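Local coordinates for periplasmic solute binding protein (Candidatus liberibacter, PDB 4CL2) that binds manganese or zinc ions in the periplasm, probably delivering them to a membrane transporter for uptake into the cell, at residues E164-V176 with Q209-E221. Residues are numbered along the deposited sequence; the frame is centred on the assembly and turned at random.
Sequences EKRWFVTSEGCLV and QMRSHKIKFIFSE. With MN (manganese (II) ion), chain L.
In the C-terminal lobe of this cluster-9 solute-binding protein, strands 167-170 and 217-221 run side by side in roughly the same direction, at an acute angle, and the carboxylate of Glu-221 reaches across from one to secure the metal-binding turn that follows the other. The case illustrates how a second-shell acid can position a first-shell ligand. Glu-221 OE2 accepts the N-H of Ser-171 through the syn lone pair, nearly straight at 169°, with Ser-171 N and Glu-221 OE2 2.9 Å apart, while OE1 takes Glu-172 N, also on the syn side but slightly out of the carboxylate plane. A bend at chi2 (89°) turns the Glu-221 carboxylate back toward these two consecutive amides. OE1 also receives a bond from Asn-224, and a water lies within hydrogen-bonding distance of both Glu-221 OE1 and Glu-172 OE1. Extended beyond CG, Glu-172 puts OE2 2.3 Å from the manganese ion, which His-106 and Asp-247 also bind; Asn-193 N donates to the same OE2.

The strands themselves share few direct bonds. Phe-219 N donates to Val-169 O (3.0 Å), and just past the strand, Ser-171 OG donates to Phe-219 O, in the carbonyl plane on a lone pair. Farther back, where the backbones spread, a water accepts from Val-169 N and donates to Phe-217 O.

Side-chain packing takes over toward the start of the strands. Val-169 divides its branches, CG1 lying against Ile-218 CG1 and Met-210 SD, CG2 against Ile-215 CG2. A Schellman motif ends helix 200-212 and leads the chain into Ile-215. Trp-167 stacks offset on His-213, planes 27° apart, with CZ2 over the imidazole face 3.4 Å from His-213 CD2, while Ile-215 CD1 makes a CH-pi contact over the indole's five-membered ring, 3.8 Å from its centroid.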
loop_
_atom_site.group_PDB
_atom_site.type_symbol
_atom_site.label_atom_id
_atom_site.label_comp_id
_atom_site.label_asym_id
_atom_site.label_seq_id
_atom_site.Cartn_x
_atom_site.Cartn_y
_atom_site.Cartn_z
ATOM N N GLU A 164 15.991 2.723 -20.786
ATOM C CA GLU A 164 16.412 1.344 -20.692
ATOM C C GLU A 164 16.431 0.871 -19.243
ATOM O O GLU A 164 16.473 -0.329 -18.980
ATOM C CB GLU A 164 17.839 1.184 -21.290
ATOM C CG GLU A 164 18.048 1.810 -22.669
ATOM C CD GLU A 164 17.044 1.316 -23.706
ATOM O OE1 GLU A 164 17.149 0.135 -24.116
ATOM O OE2 GLU A 164 16.154 2.107 -24.115
ATOM N N LYS A 165 16.440 1.811 -18.299
ATOM C CA LYS A 165 16.627 1.469 -16.899
ATOM C C LYS A 165 15.332 1.654 -16.130
ATOM O O LYS A 165 15.337 1.614 -14.882
ATOM C CB LYS A 165 17.768 2.295 -16.285
ATOM C CG LYS A 165 19.159 1.849 -16.712
ATOM C CD LYS A 165 20.224 2.872 -16.336
ATOM C CE LYS A 165 21.572 2.546 -16.955
ATOM N NZ LYS A 165 22.508 3.700 -16.875
ATOM N N ARG A 166 14.216 1.840 -16.856
ATOM C CA ARG A 166 12.938 2.102 -16.216
ATOM C C ARG A 166 12.153 0.806 -15.834
ATOM O O ARG A 166 11.109 0.464 -16.382
ATOM C CB ARG A 166 12.098 3.038 -17.049
ATOM C CG ARG A 166 12.777 4.431 -17.167
ATOM C CD ARG A 166 12.181 5.313 -18.270
ATOM N NE ARG A 166 10.920 5.769 -17.814
ATOM C CZ ARG A 166 10.648 6.916 -17.151
ATOM N NH1 ARG A 166 11.509 7.872 -16.904
ATOM N NH2 ARG A 166 9.432 7.049 -16.766
ATOM N N TRP A 167 12.707 0.128 -14.870
ATOM C CA TRP A 167 12.190 -1.157 -14.369
ATOM C C TRP A 167 12.150 -1.092 -12.880
ATOM O O TRP A 167 13.149 -0.683 -12.247
ATOM C CB TRP A 167 13.124 -2.279 -14.734
ATOM C CG TRP A 167 13.114 -2.602 -16.161
ATOM C CD1 TRP A 167 13.962 -2.143 -17.108
ATOM C CD2 TRP A 167 12.209 -3.471 -16.812
ATOM N NE1 TRP A 167 13.625 -2.646 -18.309
ATOM C CE2 TRP A 167 12.541 -3.466 -18.161
ATOM C CE3 TRP A 167 11.141 -4.244 -16.383
ATOM C CZ2 TRP A 167 11.860 -4.230 -19.097
ATOM C CZ3 TRP A 167 10.462 -5.005 -17.315
ATOM C CH2 TRP A 167 10.814 -4.983 -18.645
ATOM N N PHE A 168 11.036 -1.522 -12.304
ATOM C CA PHE A 168 10.897 -1.679 -10.836
ATOM C C PHE A 168 10.797 -3.205 -10.661
ATOM O O PHE A 168 9.807 -3.782 -11.121
ATOM C CB PHE A 168 9.650 -1.070 -10.264
ATOM C CG PHE A 168 9.635 0.422 -10.236
ATOM C CD1 PHE A 168 10.814 1.166 -10.217
ATOM C CD2 PHE A 168 8.417 1.084 -10.229
ATOM C CE1 PHE A 168 10.726 2.554 -10.189
ATOM C CE2 PHE A 168 8.357 2.467 -10.199
ATOM C CZ PHE A 168 9.521 3.186 -10.178
ATOM N N VAL A 169 11.813 -3.818 -10.075
ATOM C CA VAL A 169 11.865 -5.311 -9.900
ATOM C C VAL A 169 11.901 -5.705 -8.418
ATOM O O VAL A 169 12.753 -5.289 -7.672
ATOM C CB VAL A 169 13.067 -5.925 -10.613
ATOM C CG1 VAL A 169 13.076 -7.465 -10.519
ATOM C CG2 VAL A 169 13.052 -5.487 -12.075
ATOM N N THR A 170 10.893 -6.430 -8.021
ATOM C CA THR A 170 10.651 -6.674 -6.612
ATOM C C THR A 170 10.351 -8.156 -6.441
ATOM O O THR A 170 10.364 -8.920 -7.416
ATOM C CB THR A 170 9.488 -5.879 -6.055
ATOM O OG1 THR A 170 8.347 -6.181 -6.838
ATOM C CG2 THR A 170 9.747 -4.394 -6.092
ATOM N N SER A 171 10.107 -8.555 -5.197
ATOM C CA SER A 171 9.844 -9.968 -4.924
ATOM C C SER A 171 8.316 -10.152 -5.084
ATOM O O SER A 171 7.896 -10.880 -6.000
ATOM C CB SER A 171 10.339 -10.326 -3.486
ATOM O OG SER A 171 11.770 -10.235 -3.485
ATOM N N GLU A 172 7.555 -9.631 -4.168
ATOM C CA GLU A 172 6.101 -9.506 -4.353
ATOM C C GLU A 172 5.785 -8.447 -5.404
ATOM O O GLU A 172 6.541 -7.496 -5.574
ATOM C CB GLU A 172 5.429 -9.081 -3.039
ATOM C CG GLU A 172 3.916 -9.257 -3.062
ATOM C CD GLU A 172 3.221 -8.634 -1.857
ATOM O OE1 GLU A 172 3.626 -7.587 -1.375
ATOM O OE2 GLU A 172 2.218 -9.127 -1.421
ATOM N N GLY A 173 4.659 -8.604 -6.122
ATOM C CA GLY A 173 4.241 -7.554 -7.118
ATOM C C GLY A 173 3.654 -6.331 -6.451
ATOM O O GLY A 173 2.502 -5.920 -6.725
ATOM N N CYS A 174 4.437 -5.686 -5.607
ATOM C CA CYS A 174 3.952 -4.620 -4.767
ATOM C C CYS A 174 4.040 -3.238 -5.417
ATOM O O CYS A 174 3.552 -2.303 -4.835
ATOM C CB CYS A 174 4.754 -4.615 -3.452
ATOM S SG CYS A 174 6.532 -4.514 -3.652
ATOM N N LEU A 175 4.733 -3.121 -6.538
ATOM C CA LEU A 175 4.983 -1.774 -7.130
ATOM C C LEU A 175 4.279 -1.587 -8.438
ATOM O O LEU A 175 4.575 -0.594 -9.169
ATOM C CB LEU A 175 6.488 -1.447 -7.338
ATOM C CG LEU A 175 7.327 -1.429 -6.062
ATOM C CD1 LEU A 175 8.780 -1.092 -6.369
ATOM C CD2 LEU A 175 6.775 -0.536 -4.967
ATOM N N VAL A 176 3.326 -2.449 -8.788
ATOM C CA VAL A 176 2.719 -2.356 -10.113
ATOM C C VAL A 176 1.967 -1.025 -10.294
ATOM O O VAL A 176 1.983 -0.473 -11.416
ATOM C CB VAL A 176 1.836 -3.532 -10.470
ATOM C CG1 VAL A 176 2.674 -4.807 -10.464
ATOM C CG2 VAL A 176 0.646 -3.677 -9.517
ATOM N N GLN A 209 13.864 -12.176 -18.026
ATOM C CA GLN A 209 13.610 -10.744 -18.342
ATOM C C GLN A 209 14.720 -9.810 -17.890
ATOM O O GLN A 209 15.116 -8.902 -18.617
ATOM C CB GLN A 209 12.282 -10.322 -17.817
ATOM C CG GLN A 209 11.097 -10.926 -18.541
ATOM C CD GLN A 209 10.960 -10.343 -19.939
ATOM O OE1 GLN A 209 11.113 -9.136 -20.131
ATOM N NE2 GLN A 209 10.689 -11.188 -20.914
ATOM N N MET A 210 15.287 -10.073 -16.717
ATOM C CA MET A 210 16.414 -9.278 -16.253
ATOM C C MET A 210 17.656 -9.383 -17.098
ATOM O O MET A 210 18.346 -8.388 -17.319
ATOM C CB MET A 210 16.734 -9.646 -14.809
ATOM C CG MET A 210 15.707 -9.119 -13.825
ATOM S SD MET A 210 15.928 -9.622 -12.082
ATOM C CE MET A 210 17.321 -8.628 -11.659
ATOM N N ARG A 211 17.986 -10.593 -17.530
ATOM C CA ARG A 211 19.116 -10.752 -18.424
ATOM C C ARG A 211 18.848 -10.040 -19.740
ATOM O O ARG A 211 19.681 -9.270 -20.223
ATOM C CB ARG A 211 19.397 -12.216 -18.672
ATOM C CG ARG A 211 19.985 -12.913 -17.468
ATOM C CD ARG A 211 20.865 -14.043 -17.922
ATOM N NE ARG A 211 21.908 -13.651 -18.893
ATOM C CZ ARG A 211 22.021 -14.081 -20.166
ATOM N NH1 ARG A 211 21.155 -14.929 -20.716
ATOM N NH2 ARG A 211 23.034 -13.656 -20.913
ATOM N N SER A 212 17.674 -10.299 -20.295
ATOM C CA SER A 212 17.300 -9.760 -21.585
ATOM C C SER A 212 17.373 -8.232 -21.578
ATOM O O SER A 212 17.893 -7.647 -22.519
ATOM C CB SER A 212 15.904 -10.251 -21.950
ATOM O OG SER A 212 15.457 -9.598 -23.105
ATOM N N HIS A 213 16.873 -7.590 -20.518
ATOM C CA HIS A 213 16.892 -6.119 -20.402
ATOM C C HIS A 213 18.002 -5.566 -19.537
ATOM O O HIS A 213 17.998 -4.411 -19.236
ATOM C CB HIS A 213 15.555 -5.582 -19.907
ATOM C CG HIS A 213 14.390 -6.090 -20.690
ATOM N ND1 HIS A 213 14.168 -5.736 -21.998
ATOM C CD2 HIS A 213 13.389 -6.938 -20.354
ATOM C CE1 HIS A 213 13.094 -6.359 -22.446
ATOM N NE2 HIS A 213 12.599 -7.090 -21.463
ATOM N N LYS A 214 18.979 -6.396 -19.166
ATOM C CA LYS A 214 20.132 -5.910 -18.408
ATOM C C LYS A 214 19.688 -5.122 -17.180
ATOM O O LYS A 214 20.242 -4.080 -16.855
ATOM C CB LYS A 214 21.070 -5.076 -19.293
ATOM C CG LYS A 214 21.895 -5.913 -20.273
ATOM C CD LYS A 214 23.097 -5.107 -20.785
ATOM C CE LYS A 214 23.983 -5.895 -21.737
ATOM N NZ LYS A 214 23.259 -6.301 -22.971
ATOM N N ILE A 215 18.729 -5.693 -16.464
ATOM C CA ILE A 215 18.199 -5.066 -15.251
ATOM C C ILE A 215 19.192 -5.215 -14.103
ATOM O O ILE A 215 19.797 -6.266 -13.913
ATOM C CB ILE A 215 16.829 -5.647 -14.900
ATOM C CG1 ILE A 215 15.864 -5.366 -16.064
ATOM C CG2 ILE A 215 16.362 -5.019 -13.608
ATOM C CD1 ILE A 215 14.569 -6.128 -16.050
ATOM N N LYS A 216 19.412 -4.128 -13.372
ATOM C CA LYS A 216 20.539 -4.019 -12.464
ATOM C C LYS A 216 20.239 -4.358 -10.980
ATOM O O LYS A 216 21.119 -4.737 -10.259
ATOM C CB LYS A 216 21.048 -2.573 -12.522
ATOM C CG LYS A 216 21.551 -2.154 -13.902
ATOM C CD LYS A 216 22.777 -2.929 -14.294
ATOM C CE LYS A 216 23.163 -2.608 -15.730
ATOM N NZ LYS A 216 24.061 -3.670 -16.253
ATOM N N PHE A 217 18.994 -4.198 -10.584
ATOM C CA PHE A 217 18.579 -4.356 -9.177
ATOM C C PHE A 217 17.267 -5.094 -9.017
ATOM O O PHE A 217 16.277 -4.912 -9.794
ATOM C CB PHE A 217 18.483 -2.965 -8.473
ATOM C CG PHE A 217 19.829 -2.334 -8.226
ATOM C CD1 PHE A 217 20.540 -2.614 -7.067
ATOM C CD2 PHE A 217 20.354 -1.467 -9.159
ATOM C CE1 PHE A 217 21.788 -2.038 -6.856
ATOM C CE2 PHE A 217 21.612 -0.889 -8.981
ATOM C CZ PHE A 217 22.332 -1.192 -7.832
ATOM N N ILE A 218 17.221 -5.861 -7.929
ATOM C CA ILE A 218 15.973 -6.465 -7.448
ATOM C C ILE A 218 15.833 -6.305 -5.941
ATOM O O ILE A 218 16.795 -6.557 -5.230
ATOM C CB ILE A 218 15.857 -7.990 -7.863
ATOM C CG1 ILE A 218 14.552 -8.620 -7.316
ATOM C CG2 ILE A 218 17.113 -8.738 -7.484
ATOM C CD1 ILE A 218 14.253 -10.004 -7.923
ATOM N N PHE A 219 14.659 -5.908 -5.476
ATOM C CA PHE A 219 14.379 -5.663 -4.050
ATOM C C PHE A 219 13.592 -6.796 -3.426
ATOM O O PHE A 219 12.957 -7.635 -4.134
ATOM C CB PHE A 219 13.544 -4.418 -3.886
ATOM C CG PHE A 219 14.200 -3.162 -4.414
ATOM C CD1 PHE A 219 15.096 -2.459 -3.613
ATOM C CD2 PHE A 219 13.966 -2.723 -5.701
ATOM C CE1 PHE A 219 15.717 -1.307 -4.084
ATOM C CE2 PHE A 219 14.558 -1.557 -6.172
ATOM C CZ PHE A 219 15.437 -0.865 -5.364
ATOM N N SER A 220 13.671 -6.879 -2.118
ATOM C CA SER A 220 12.645 -7.572 -1.322
ATOM C C SER A 220 11.931 -6.655 -0.417
ATOM O O SER A 220 12.158 -5.445 -0.451
ATOM C CB SER A 220 13.247 -8.790 -0.583
ATOM O OG SER A 220 14.178 -8.355 0.434
ATOM N N GLU A 221 10.989 -7.173 0.371
ATOM C CA GLU A 221 10.130 -6.361 1.146
ATOM C C GLU A 221 10.073 -6.764 2.632
ATOM O O GLU A 221 10.484 -7.834 3.005
ATOM C CB GLU A 221 8.737 -6.265 0.506
ATOM C CG GLU A 221 8.801 -5.785 -0.964
ATOM C CD GLU A 221 8.965 -6.900 -2.008
ATOM O OE1 GLU A 221 8.215 -7.808 -1.996
ATOM O OE2 GLU A 221 9.843 -6.833 -2.853
HETATM MN MN MN L . 1.150 -7.539 -0.183
HETATM O O HOH W 1 14.313 -2.550 -9.617
HETATM O O HOH W 2 6.036 -7.372 -0.325
#